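Local coordinates for choline binding protein PCPA (Streptococcus pneumoniae, PDB 4CP6) that serves as a pneumococcal vaccine antigen and, as a choline-binding protein built on leucine-rich repeats, is probably displayed on the bacterial surface, at residues G202-R207 / A261-N266; K213-E218 / G229-K234; N247-K252 / Y270-E275; K255-L260 / E275-L280; N301-I306 / D324-F329. One frame throughout, in Å; residues are numbered along the deposited sequence.

Interaction 1: residues G202-R207 / A261-N266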
# COMPACT_ATOMS: atom_id res chain seq x y z
N GLY A 202 8.11 -3.75 -3.00
CA GLY A 202 7.80 -2.43 -3.53
C GLY A 202 7.16 -1.56 -2.46
O GLY A 202 6.87 -2.01 -1.35
N SER A 203 6.99 -0.30 -2.79
CA SER A 203 6.45 0.64 -1.80
C SER A 203 4.95 0.46 -1.59
O SER A 203 4.22 -0.10 -2.43
CB SER A 203 6.73 2.08 -2.22
OG SER A 203 6.10 2.28 -3.46
N ASN A 204 4.46 0.93 -0.42
CA ASN A 204 3.04 0.95 -0.08
C ASN A 204 2.40 -0.40 -0.24
O ASN A 204 1.27 -0.52 -0.71
CB ASN A 204 2.32 2.01 -0.92
CG ASN A 204 2.97 3.35 -0.75
OD1 ASN A 204 3.65 3.57 0.26
ND2 ASN A 204 2.72 4.23 -1.68
N LEU A 205 3.14 -1.44 0.17
CA LEU A 205 2.70 -2.81 -0.05
C LEU A 205 1.34 -3.11 0.51
O LEU A 205 0.60 -3.90 -0.09
CB LEU A 205 3.75 -3.77 0.55
CG LEU A 205 3.58 -5.23 0.31
CD1 LEU A 205 3.51 -5.57 -1.18
CD2 LEU A 205 4.74 -6.01 0.92
N PHE A 206 1.02 -2.49 1.65
CA PHE A 206 -0.23 -2.72 2.36
C PHE A 206 -1.10 -1.46 2.38
O PHE A 206 -1.94 -1.32 3.27
CB PHE A 206 0.10 -3.18 3.78
CG PHE A 206 0.97 -4.41 3.80
CD1 PHE A 206 0.45 -5.65 3.47
CD2 PHE A 206 2.31 -4.34 4.18
CE1 PHE A 206 1.26 -6.80 3.48
CE2 PHE A 206 3.11 -5.49 4.20
CZ PHE A 206 2.57 -6.71 3.87
N ARG A 207 -0.93 -0.55 1.42
CA ARG A 207 -1.64 0.73 1.43
C ARG A 207 -3.13 0.54 1.66
O ARG A 207 -3.76 -0.20 0.94
CB ARG A 207 -1.39 1.47 0.12
CG ARG A 207 -2.15 2.80 0.02
CD ARG A 207 -1.88 3.54 -1.30
NE ARG A 207 -2.73 4.74 -1.39
CZ ARG A 207 -4.00 4.76 -1.81
NH1 ARG A 207 -4.59 3.65 -2.21
NH2 ARG A 207 -4.68 5.90 -1.80
N ALA A 261 8.70 4.02 6.64
CA ALA A 261 8.31 3.98 5.23
C ALA A 261 6.98 4.67 5.03
O ALA A 261 6.18 4.83 5.96
CB ALA A 261 8.16 2.52 4.78
N SER A 262 6.73 5.03 3.79
CA SER A 262 5.44 5.59 3.45
C SER A 262 4.34 4.59 3.83
O SER A 262 4.53 3.37 3.66
CB SER A 262 5.39 5.92 1.97
OG SER A 262 5.79 4.84 1.14
N TYR A 263 3.21 5.11 4.35
CA TYR A 263 2.04 4.31 4.76
C TYR A 263 2.35 3.29 5.88
O TYR A 263 1.51 2.41 6.15
CB TYR A 263 1.44 3.59 3.53
CG TYR A 263 0.71 4.53 2.60
CD1 TYR A 263 1.37 5.18 1.56
CD2 TYR A 263 -0.65 4.79 2.78
CE1 TYR A 263 0.69 6.04 0.70
CE2 TYR A 263 -1.34 5.64 1.91
CZ TYR A 263 -0.66 6.27 0.89
OH TYR A 263 -1.39 7.09 0.04
N SER A 264 3.49 3.44 6.58
CA SER A 264 3.86 2.43 7.56
C SER A 264 2.91 2.24 8.74
O SER A 264 2.90 1.12 9.29
CB SER A 264 5.27 2.64 8.08
OG SER A 264 5.47 3.99 8.51
N PHE A 265 2.18 3.27 9.19
CA PHE A 265 1.19 3.15 10.28
C PHE A 265 -0.17 3.55 9.75
O PHE A 265 -1.05 3.95 10.51
CB PHE A 265 1.55 4.03 11.52
CG PHE A 265 2.78 3.60 12.27
CD1 PHE A 265 4.05 3.83 11.75
CD2 PHE A 265 2.67 2.98 13.52
CE1 PHE A 265 5.20 3.48 12.47
CE2 PHE A 265 3.82 2.64 14.25
CZ PHE A 265 5.08 2.86 13.71
N ASN A 266 -0.39 3.41 8.44
CA ASN A 266 -1.67 3.76 7.85
C ASN A 266 -2.79 2.91 8.45
O ASN A 266 -2.62 1.70 8.61
CB ASN A 266 -1.60 3.56 6.34
CG ASN A 266 -2.80 4.01 5.59
OD1 ASN A 266 -3.35 5.13 5.82
ND2 ASN A 266 -3.16 3.25 4.62
O HOH W 1 6.29 2.01 1.61
O HOH W 2 -0.21 0.74 4.62
O HOH W 3 -4.16 7.62 0.18
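N204 and R207 meet S262 and Y263 where two loops of the leucine-rich-repeat solenoid, one after strand 200-201 and the other after strand 259-260, come together. Each segment contains a type I beta turn, N204 to R207 and Y263 to N266, and a type II turn from A261 to S264 overlaps the latter.

Among the hydrogen bonds, R207 NE donates to Y263 OH at 3.1 Å. An N-H...O angle of 162° and a hydroxyl lying in the guanidinium plane show that this bond is well directed. S262 is modelled in two conformers; in the one given, OG donates to N204 OD1 at 2.6 Å, a link that is doubtful to that extent.

Water extends both links. One molecule accepts from N204 N and, in the same conformer, donates to S262 OG, and another accepts from R207 NH2 while touching Y263 OH at 2.8 Å.

Packing centres on the tyrosine ring. R207 runs beside Y263 in the same direction, with CG anti to the backbone N (chi1 178°), and that CG makes a CH-pi contact 3.8 Å from the ring centroid. The approach is 23° off the ring normal, over the face and offset toward the rim. F286 also stacks with this ring. The N204 amide comes in obliquely, its plane steeply inclined to the ring, and brings OD1 to 3.1 Å from Y263 CD1.

Interaction 2: residues K213-E218 / G229-K234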
# COMPACT_ATOMS: atom_id res chain seq x y z
N LYS A 213 -2.91 -8.24 11.51
CA LYS A 213 -2.49 -8.21 12.92
C LYS A 213 -0.98 -8.43 13.03
O LYS A 213 -0.35 -7.93 13.96
CB LYS A 213 -3.23 -9.32 13.69
CG LYS A 213 -4.72 -9.06 13.82
CD LYS A 213 -5.45 -10.22 14.52
CE LYS A 213 -6.92 -9.90 14.62
NZ LYS A 213 -7.68 -11.00 15.29
N HIS A 214 -0.41 -9.18 12.07
CA HIS A 214 1.02 -9.45 12.10
C HIS A 214 1.49 -9.87 10.73
O HIS A 214 0.77 -10.52 9.96
CB HIS A 214 1.43 -10.47 13.22
CG HIS A 214 0.79 -11.82 13.13
ND1 HIS A 214 -0.45 -12.08 13.71
CD2 HIS A 214 1.27 -12.97 12.59
CE1 HIS A 214 -0.70 -13.36 13.46
NE2 HIS A 214 0.30 -13.94 12.80
N VAL A 215 2.69 -9.41 10.39
CA VAL A 215 3.39 -9.80 9.16
C VAL A 215 4.62 -10.55 9.66
O VAL A 215 5.45 -9.97 10.37
CB VAL A 215 3.76 -8.60 8.26
CG1 VAL A 215 4.57 -9.08 7.05
CG2 VAL A 215 2.50 -7.83 7.81
N ASP A 216 4.70 -11.84 9.35
CA ASP A 216 5.83 -12.69 9.75
C ASP A 216 6.84 -12.82 8.62
O ASP A 216 6.51 -12.57 7.46
CB ASP A 216 5.32 -14.10 10.14
CG ASP A 216 4.37 -14.17 11.32
OD1 ASP A 216 4.10 -13.12 11.92
OD2 ASP A 216 3.89 -15.28 11.64
N VAL A 217 8.08 -13.18 8.96
CA VAL A 217 9.15 -13.35 7.99
C VAL A 217 9.79 -14.69 8.28
O VAL A 217 10.21 -14.95 9.43
CB VAL A 217 10.19 -12.21 8.08
CG1 VAL A 217 11.38 -12.50 7.18
CG2 VAL A 217 9.58 -10.87 7.72
N GLU A 218 9.82 -15.57 7.28
CA GLU A 218 10.39 -16.91 7.45
C GLU A 218 11.83 -16.81 7.93
O GLU A 218 12.59 -15.93 7.50
CB GLU A 218 10.34 -17.67 6.13
CG GLU A 218 10.69 -19.14 6.26
CD GLU A 218 10.52 -19.97 5.00
OE1 GLU A 218 10.32 -19.38 3.93
OE2 GLU A 218 10.55 -21.22 5.08
N GLY A 229 5.56 -8.83 15.05
CA GLY A 229 4.63 -8.70 13.93
C GLY A 229 4.83 -7.46 13.09
O GLY A 229 4.11 -7.29 12.10
N VAL A 230 5.83 -6.63 13.42
CA VAL A 230 6.18 -5.39 12.70
C VAL A 230 7.25 -5.71 11.68
O VAL A 230 8.26 -6.32 12.03
CB VAL A 230 6.64 -4.28 13.67
CG1 VAL A 230 6.90 -2.97 12.92
CG2 VAL A 230 5.57 -4.04 14.74
N LEU A 231 7.04 -5.29 10.42
CA LEU A 231 7.98 -5.57 9.34
C LEU A 231 9.04 -4.49 9.21
O LEU A 231 8.71 -3.31 9.08
CB LEU A 231 7.20 -5.72 8.03
CG LEU A 231 8.00 -5.98 6.77
CD1 LEU A 231 8.66 -7.36 6.78
CD2 LEU A 231 7.08 -5.89 5.56
N PHE A 232 10.32 -4.89 9.22
CA PHE A 232 11.48 -4.05 9.07
C PHE A 232 12.38 -4.60 7.98
O PHE A 232 12.32 -5.79 7.63
CB PHE A 232 12.33 -4.11 10.36
CG PHE A 232 11.77 -3.40 11.57
CD1 PHE A 232 10.86 -4.03 12.40
CD2 PHE A 232 12.12 -2.09 11.85
CE1 PHE A 232 10.36 -3.39 13.54
CE2 PHE A 232 11.63 -1.44 12.98
CZ PHE A 232 10.73 -2.09 13.80
N SER A 233 13.32 -3.78 7.54
CA SER A 233 14.46 -4.28 6.79
C SER A 233 15.29 -5.13 7.80
O SER A 233 15.21 -4.90 9.01
CB SER A 233 15.33 -3.15 6.26
OG SER A 233 15.76 -2.27 7.30
N LYS A 234 16.07 -6.11 7.31
CA LYS A 234 16.84 -6.96 8.20
C LYS A 234 17.71 -6.16 9.20
O LYS A 234 17.79 -6.51 10.38
CB LYS A 234 17.70 -7.90 7.34
CG LYS A 234 18.53 -8.89 8.13
CD LYS A 234 17.73 -10.07 8.57
CE LYS A 234 18.64 -11.10 9.18
NZ LYS A 234 17.87 -12.28 9.62
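G229 lies directly against H214, its CA 3.7 Å from H214 CB, where the CA atoms of the two segments come nearest. Its phi of 84° is one that glycine adopts readily, and the lack of a side chain suits so close an approach, since the place a CB would occupy is only 2.8 Å from H214 CB. The carbonyl of G229 then accepts the one direct hydrogen bond between the segments, from V215 N to G229 O at 3.1 Å. The N-H...O angle is 174°, although the donor is tilted somewhat from the carbonyl plane. V215 O also faces G229 O, but these are two acceptors; V215 O is bonded instead by S226 OG.

V230 turns its side chain away from strand 214-217 and packs on Y242 and Y251. L231 turns back toward that strand. Its CG is anti to the backbone N (chi1 178°), and the two methyls divide between two valines. CD1 of L231 meets V217 CG2 at 3.7 Å, the side chains crossing at about a right angle, while CD2 of L231 stands 4.3 Å from V215 CG1. L194, from the strand paired with 214-217, also touches L231.

Beyond L231 the chain diverges: F232 forms a cation-pi contact with K236, and S233 OG bonds D235. Strand 230-233 pairs antiparallel with both 224-227 and 238-241, so the contact joins a parallel repeat strand, 214-217, to an antiparallel beta meander within the otherwise largely parallel leucine-rich-repeat solenoid.

Interaction 3: residues N247-K252 / Y270-E275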
# COMPACT_ATOMS: atom_id res chain seq x y z
N ASN A 247 -2.52 -4.81 18.42
CA ASN A 247 -3.29 -4.11 19.44
C ASN A 247 -2.55 -3.37 20.56
O ASN A 247 -3.22 -2.77 21.41
CB ASN A 247 -4.30 -5.07 20.04
CG ASN A 247 -3.74 -6.07 21.02
OD1 ASN A 247 -2.53 -6.19 21.23
ND2 ASN A 247 -4.65 -6.74 21.70
N ASP A 248 -1.23 -3.30 20.54
CA ASP A 248 -0.51 -2.62 21.61
C ASP A 248 -0.88 -1.14 21.77
O ASP A 248 -0.97 -0.41 20.78
CB ASP A 248 1.00 -2.79 21.41
CG ASP A 248 1.40 -4.24 21.32
OD1 ASP A 248 1.24 -4.83 20.24
OD2 ASP A 248 1.79 -4.82 22.36
N GLU A 249 -1.08 -0.68 23.02
CA GLU A 249 -1.42 0.74 23.21
C GLU A 249 -0.22 1.65 23.07
O GLU A 249 -0.39 2.84 22.79
CB GLU A 249 -2.14 0.95 24.56
CG GLU A 249 -3.53 0.34 24.57
CD GLU A 249 -4.38 0.72 25.78
OE1 GLU A 249 -4.03 1.68 26.49
OE2 GLU A 249 -5.44 0.08 25.97
N SER A 250 0.99 1.15 23.31
CA SER A 250 2.18 1.99 23.22
C SER A 250 3.25 1.23 22.46
O SER A 250 3.25 -0.01 22.44
CB SER A 250 2.70 2.38 24.60
OG SER A 250 3.01 1.19 25.31
N TYR A 251 4.16 1.95 21.84
CA TYR A 251 5.23 1.35 21.05
C TYR A 251 6.39 2.27 20.99
O TYR A 251 6.22 3.50 20.95
CB TYR A 251 4.73 1.06 19.61
CG TYR A 251 5.72 0.34 18.72
CD1 TYR A 251 5.97 -1.02 18.89
CD2 TYR A 251 6.36 0.99 17.67
CE1 TYR A 251 6.87 -1.69 18.08
CE2 TYR A 251 7.26 0.33 16.84
CZ TYR A 251 7.51 -1.01 17.06
OH TYR A 251 8.39 -1.69 16.26
N LYS A 252 7.61 1.68 20.99
CA LYS A 252 8.84 2.41 20.84
C LYS A 252 9.59 1.84 19.64
O LYS A 252 9.84 0.64 19.60
CB LYS A 252 9.74 2.27 22.09
CG LYS A 252 9.10 2.84 23.36
CD LYS A 252 10.03 2.69 24.57
CE LYS A 252 9.25 2.83 25.85
NZ LYS A 252 9.51 1.68 26.76
N TYR A 270 -5.17 0.85 16.99
CA TYR A 270 -5.03 0.69 18.44
C TYR A 270 -3.95 1.48 19.10
O TYR A 270 -4.03 1.71 20.31
CB TYR A 270 -4.83 -0.80 18.77
CG TYR A 270 -5.98 -1.66 18.32
CD1 TYR A 270 -7.25 -1.52 18.88
CD2 TYR A 270 -5.83 -2.56 17.26
CE1 TYR A 270 -8.33 -2.27 18.43
CE2 TYR A 270 -6.89 -3.35 16.83
CZ TYR A 270 -8.14 -3.21 17.42
OH TYR A 270 -9.20 -3.97 16.97
N LEU A 271 -2.89 1.86 18.37
CA LEU A 271 -1.79 2.55 19.01
C LEU A 271 -2.17 3.94 19.55
O LEU A 271 -2.67 4.76 18.80
CB LEU A 271 -0.65 2.66 17.97
CG LEU A 271 0.68 3.15 18.46
CD1 LEU A 271 1.27 2.24 19.55
CD2 LEU A 271 1.67 3.24 17.31
N LYS A 272 -1.86 4.21 20.83
CA LYS A 272 -2.14 5.50 21.45
C LYS A 272 -0.90 6.31 21.71
O LYS A 272 -0.97 7.54 21.67
CB LYS A 272 -2.86 5.30 22.82
CG LYS A 272 -4.23 4.64 22.70
CD LYS A 272 -4.91 4.49 24.09
CE LYS A 272 -6.35 4.08 23.88
NZ LYS A 272 -7.11 3.99 25.17
N LYS A 273 0.25 5.67 22.00
CA LYS A 273 1.47 6.40 22.31
C LYS A 273 2.62 5.82 21.49
O LYS A 273 2.86 4.61 21.55
CB LYS A 273 1.75 6.30 23.83
CG LYS A 273 3.05 6.97 24.27
CD LYS A 273 3.20 6.94 25.79
CE LYS A 273 4.55 7.48 26.20
NZ LYS A 273 4.78 7.35 27.66
N LEU A 274 3.30 6.67 20.74
CA LEU A 274 4.41 6.24 19.90
C LEU A 274 5.62 7.05 20.24
O LEU A 274 5.59 8.29 20.23
CB LEU A 274 4.03 6.41 18.44
CG LEU A 274 5.10 6.10 17.40
CD1 LEU A 274 5.60 4.62 17.52
CD2 LEU A 274 4.55 6.32 16.02
N GLU A 275 6.71 6.36 20.61
CA GLU A 275 7.96 7.05 20.88
C GLU A 275 8.94 6.73 19.79
O GLU A 275 9.27 5.55 19.61
CB GLU A 275 8.54 6.68 22.25
CG GLU A 275 7.78 7.37 23.36
CD GLU A 275 8.34 7.02 24.71
OE1 GLU A 275 8.06 5.91 25.19
OE2 GLU A 275 9.18 7.80 25.22
O HOH W 4 5.93 4.50 23.86
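E249 O receives two backbone N-H groups across the contact, from K272 N at 2.8 Å and from K273 N at 3.0 Å. The two donors differ in approach: K273 N lies in the carbonyl plane, whereas K272 N is tilted 33° from it. Pairing continues from Y251 N to K273 O and from E275 N to Y251 O, the latter at 2.9 Å. This is parallel beta pairing between successive coils of the leucine-rich-repeat solenoid: strands 250-252 and 273-275 run 8° apart, with axes 4.8 Å from each other at closest approach. A water donates to Y251 O, which thus has a second donor, and to E275 OE1, linking side chain and backbone.

Charged side chains are aligned but not joined. E249 and K272 extend side by side in the same direction, with E249 OE1 and K272 NZ 4.1 Å apart, beyond a salt bridge. K252 and E275 likewise run alongside one another, and the contact is made by K252 CE rather than its ammonium, at 3.4 Å from E275 OE1.

On the face carrying Y251 and L274 the packing is apolar. Y251 has CG anti to the backbone N (chi1 -176°), and L274 CD1 meets the edge of its ring, in plane, 3.7 Å from Y251 CD2. L271 CD1 packs against Y251 CB. Y242 adds an edge-to-face contact to the same tyrosine. At the start of the segments, N247 CB sits over one face of the Y270 ring, 4.0 Å from Y270 CD2.

Interaction 4: residues K255-L260 / E275-L280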
# COMPACT_ATOMS: atom_id res chain seq x y z
N LYS A 255 16.25 1.45 18.35
CA LYS A 255 17.29 2.45 18.23
C LYS A 255 17.93 2.57 16.84
O LYS A 255 18.45 3.63 16.50
CB LYS A 255 18.38 2.24 19.31
CG LYS A 255 19.16 0.93 19.17
CD LYS A 255 20.36 0.92 20.12
CE LYS A 255 21.22 -0.30 19.92
NZ LYS A 255 22.39 -0.29 20.85
N GLU A 256 17.88 1.49 16.03
CA GLU A 256 18.48 1.46 14.70
C GLU A 256 17.63 2.16 13.65
O GLU A 256 18.14 2.40 12.57
CB GLU A 256 18.64 0.00 14.22
CG GLU A 256 19.61 -0.84 15.05
CD GLU A 256 19.02 -1.55 16.25
OE1 GLU A 256 17.78 -1.49 16.45
OE2 GLU A 256 19.80 -2.19 17.00
N THR A 257 16.34 2.44 13.93
CA THR A 257 15.46 3.00 12.91
C THR A 257 15.96 4.31 12.35
O THR A 257 16.25 5.23 13.13
CB THR A 257 14.03 3.12 13.41
OG1 THR A 257 13.68 2.03 14.27
CG2 THR A 257 13.03 3.23 12.28
N LYS A 258 16.05 4.42 11.02
CA LYS A 258 16.44 5.66 10.34
C LYS A 258 15.21 6.25 9.62
O LYS A 258 15.15 7.47 9.41
CB LYS A 258 17.53 5.41 9.32
CG LYS A 258 18.81 4.89 9.97
CD LYS A 258 20.00 4.96 9.02
CE LYS A 258 21.32 4.98 9.76
NZ LYS A 258 21.90 3.61 9.90
N GLU A 259 14.26 5.41 9.20
CA GLU A 259 13.09 5.94 8.52
C GLU A 259 11.87 5.11 8.74
O GLU A 259 11.95 3.87 8.88
CB GLU A 259 13.35 6.12 7.01
CG GLU A 259 13.50 4.83 6.25
CD GLU A 259 13.67 5.03 4.76
OE1 GLU A 259 12.76 5.60 4.10
OE2 GLU A 259 14.73 4.61 4.24
N LEU A 260 10.70 5.80 8.70
CA LEU A 260 9.40 5.14 8.68
C LEU A 260 8.98 5.18 7.23
O LEU A 260 8.94 6.27 6.63
CB LEU A 260 8.36 5.84 9.55
CG LEU A 260 8.79 6.11 10.98
CD1 LEU A 260 7.65 6.72 11.74
CD2 LEU A 260 9.21 4.82 11.70
N GLU A 275 6.71 6.36 20.61
CA GLU A 275 7.96 7.05 20.88
C GLU A 275 8.94 6.73 19.79
O GLU A 275 9.27 5.55 19.61
CB GLU A 275 8.54 6.68 22.25
CG GLU A 275 7.78 7.37 23.36
CD GLU A 275 8.34 7.02 24.71
OE1 GLU A 275 8.06 5.91 25.19
OE2 GLU A 275 9.18 7.80 25.22
N LEU A 276 9.34 7.74 19.02
CA LEU A 276 10.35 7.55 17.97
C LEU A 276 11.71 7.72 18.59
O LEU A 276 11.87 8.35 19.65
CB LEU A 276 10.13 8.47 16.77
CG LEU A 276 8.75 8.36 16.13
CD1 LEU A 276 8.62 9.29 14.96
CD2 LEU A 276 8.45 6.94 15.66
N ASN A 277 12.70 7.09 17.97
CA ASN A 277 14.04 7.06 18.53
C ASN A 277 14.98 8.12 17.97
O ASN A 277 14.91 8.46 16.78
CB ASN A 277 14.67 5.71 18.19
CG ASN A 277 14.69 5.44 16.69
OD1 ASN A 277 13.64 5.25 16.05
ND2 ASN A 277 15.83 5.52 16.04
N GLU A 278 15.95 8.59 18.80
CA GLU A 278 17.01 9.39 18.24
C GLU A 278 17.73 8.54 17.20
O GLU A 278 17.98 7.34 17.44
CB GLU A 278 18.02 9.81 19.32
CG GLU A 278 17.56 11.02 20.11
CD GLU A 278 17.03 12.19 19.30
OE1 GLU A 278 17.64 12.54 18.26
OE2 GLU A 278 16.03 12.77 19.75
N GLY A 279 18.05 9.15 16.07
CA GLY A 279 18.68 8.50 14.93
C GLY A 279 17.69 8.43 13.77
O GLY A 279 18.11 8.34 12.62
N LEU A 280 16.38 8.48 14.08
CA LEU A 280 15.35 8.49 13.02
C LEU A 280 15.44 9.83 12.29
O LEU A 280 15.46 10.90 12.90
CB LEU A 280 13.97 8.27 13.62
CG LEU A 280 12.89 7.91 12.61
CD1 LEU A 280 12.01 6.82 13.15
CD2 LEU A 280 12.08 9.10 12.27
O HOH W 5 20.62 5.92 17.42
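L280 and N277 carry most of this contact, with L260 and T257 as their chief partners. L280 CD1 is the meeting point of the apolar part: it lies 3.7 Å from L260 CD2, the two leucines crossing at about a right angle, and 3.8 Å from T257 CG2. The other L260 methyl, CD1, reaches L276 CD2.

N277 supplies the polar link. Its CG sits between the backbone N and the carbonyl carbon (chi1 56°), and ND2 donates to T257 O at 3.0 Å. That bond is nearly straight (169°), lies in the amide plane and falls on a lone pair of the carbonyl. ND2 also bonds E278 O, at 3.1 Å, from above that carbonyl's plane. Outside the segments, T253 OG1 bonds N277 OD1.

N277 also opens a type II turn, closed by a bond from L280 N to N277 O, with G279 at positive phi. A water donates to both K255 O and E278 O.

With partners on both its oxygen and its nitrogen, the N277 amide is fixed in rotation. One asparagine side chain thus ties neighbouring loops of the leucine-rich-repeat solenoid through a backbone carbonyl, beside leucines that pack into its interior.

Interaction 5: residues N301-I306 / D324-F329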
# COMPACT_ATOMS: atom_id res chain seq x y z
N ASN A 301 15.26 14.75 17.96
CA ASN A 301 16.14 15.82 17.52
C ASN A 301 16.74 15.55 16.14
O ASN A 301 16.99 16.49 15.40
CB ASN A 301 17.28 16.01 18.53
CG ASN A 301 16.77 16.45 19.89
OD1 ASN A 301 17.10 15.87 20.96
ND2 ASN A 301 15.94 17.46 19.87
N SER A 302 16.96 14.26 15.80
CA SER A 302 17.54 13.87 14.52
C SER A 302 16.57 13.99 13.33
O SER A 302 17.03 13.85 12.19
CB SER A 302 18.03 12.43 14.60
OG SER A 302 16.98 11.60 15.06
N LEU A 303 15.27 14.24 13.58
CA LEU A 303 14.31 14.25 12.47
C LEU A 303 14.58 15.36 11.47
O LEU A 303 14.56 16.53 11.81
CB LEU A 303 12.90 14.36 13.05
CG LEU A 303 11.73 14.29 12.03
CD1 LEU A 303 11.68 12.93 11.34
CD2 LEU A 303 10.43 14.52 12.79
N GLU A 304 14.78 14.96 10.18
CA GLU A 304 15.08 15.92 9.13
C GLU A 304 13.92 16.15 8.17
O GLU A 304 13.84 17.23 7.57
CB GLU A 304 16.22 15.35 8.26
CG GLU A 304 17.55 15.10 8.96
CD GLU A 304 18.57 14.36 8.11
OE1 GLU A 304 18.33 14.17 6.90
OE2 GLU A 304 19.60 13.93 8.68
N THR A 305 13.12 15.11 7.90
CA THR A 305 12.11 15.16 6.85
C THR A 305 10.81 14.58 7.32
O THR A 305 10.79 13.45 7.82
CB THR A 305 12.65 14.32 5.63
OG1 THR A 305 13.91 14.88 5.23
CG2 THR A 305 11.66 14.29 4.46
N ILE A 306 9.70 15.29 7.04
CA ILE A 306 8.36 14.80 7.31
C ILE A 306 7.60 14.99 6.01
O ILE A 306 7.35 16.12 5.60
CB ILE A 306 7.65 15.49 8.49
CG1 ILE A 306 8.55 15.56 9.72
CG2 ILE A 306 6.34 14.75 8.80
CD1 ILE A 306 7.88 16.36 10.87
N ASP A 324 13.61 20.60 16.65
CA ASP A 324 14.31 21.82 16.31
C ASP A 324 14.98 21.90 14.97
O ASP A 324 15.26 23.01 14.51
CB ASP A 324 15.35 22.14 17.40
CG ASP A 324 14.75 22.40 18.78
OD1 ASP A 324 13.60 22.88 18.86
OD2 ASP A 324 15.44 22.11 19.80
N ASN A 325 15.25 20.75 14.34
CA ASN A 325 16.09 20.69 13.15
C ASN A 325 15.42 20.14 11.88
O ASN A 325 16.12 19.76 10.95
CB ASN A 325 17.34 19.83 13.51
CG ASN A 325 17.95 20.17 14.86
OD1 ASN A 325 18.38 21.31 15.07
ND2 ASN A 325 17.92 19.23 15.84
N VAL A 326 14.06 20.08 11.85
CA VAL A 326 13.41 19.58 10.65
C VAL A 326 13.77 20.52 9.50
O VAL A 326 13.66 21.77 9.64
CB VAL A 326 11.89 19.49 10.81
CG1 VAL A 326 11.27 18.82 9.60
CG2 VAL A 326 11.50 18.71 12.07
N LYS A 327 14.20 19.95 8.37
CA LYS A 327 14.61 20.71 7.20
C LYS A 327 13.59 20.66 6.08
O LYS A 327 13.50 21.60 5.29
CB LYS A 327 15.94 20.14 6.66
CG LYS A 327 17.12 20.21 7.65
CD LYS A 327 18.44 19.89 6.97
CE LYS A 327 19.19 18.75 7.63
NZ LYS A 327 20.45 18.41 6.91
N ASN A 328 12.87 19.53 5.96
CA ASN A 328 11.99 19.33 4.81
C ASN A 328 10.62 18.92 5.25
O ASN A 328 10.47 17.90 5.92
CB ASN A 328 12.58 18.21 3.91
CG ASN A 328 14.05 18.34 3.64
OD1 ASN A 328 14.51 19.33 3.06
ND2 ASN A 328 14.84 17.38 4.12
N PHE A 329 9.62 19.68 4.82
CA PHE A 329 8.22 19.33 5.04
C PHE A 329 7.56 19.10 3.69
O PHE A 329 7.66 19.97 2.82
CB PHE A 329 7.46 20.46 5.72
CG PHE A 329 7.89 20.74 7.13
CD1 PHE A 329 7.44 19.95 8.18
CD2 PHE A 329 8.75 21.79 7.41
CE1 PHE A 329 7.87 20.19 9.49
CE2 PHE A 329 9.15 22.05 8.71
CZ PHE A 329 8.70 21.27 9.75
O HOH W 6 14.72 17.92 14.22
O HOH W 7 18.29 16.73 5.02
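Two neighbouring coils of the leucine-rich-repeat solenoid pair here in parallel, T305 bridging to N328 and I306 to F329 at the short strands 305-306 and 328-329. E304 O takes two backbone donors, K327 N at 2.9 Å and N328 N at 3.0 Å. N328 O in turn accepts from I306 N, with the donor nearly along the C=O axis.

Before the strands, side chain and water replace regular pairing. N325 ND2 donates to N301 O at 2.9 Å, almost straight (174°) and in the plane of the N325 amide. Its CG is anti to the carbonyl carbon (chi1 -44°), and the oxygen of this amide is bonded by N348 ND2. One water donates to N301 O and L303 O while accepting from N325 N at 2.9 Å, linking the two carbonyls to the backbone of the other segment.

Inside, V326 CG1 lies against E304 O at 3.6 Å and also over one face of the F329 ring. I306 and F329 lie side by side, CD1 of I306 coming within 4.1 Å of F329 CE1. F356 meets the F329 ring edge-to-face.

E304 and K327 have opposite charges, but OE1 and NZ remain 4.7 Å apart, and the water between them bonds K327 NZ only weakly. The cohesion therefore rests on backbone pairing, the N325 amide, ordered water and apolar packing rather than on a salt bridge.

How the interactions relate
Along the chain, interaction 2 falls wholly between the two segments of interaction 1, interactions 3 and 4 interleave and share E275, and interaction 5 follows. Interactions 2, 4 and 5 all reach the seven-stranded mixed sheet that begins at 224-227 and ends at 328-329, whereas interaction 3 belongs to a separate three-stranded parallel sheet. Centres of interactions 4 and 5 are about 12 Å apart, joined by probable hydrogen bonds from S302 OG to L280 O and from N301 N to E278 OE2. F206 and F265 carry packing from interaction 1 to interactions 2, 3 and 4. The contacts thus link the antiparallel strands near the chain's middle to the parallel coils that follow.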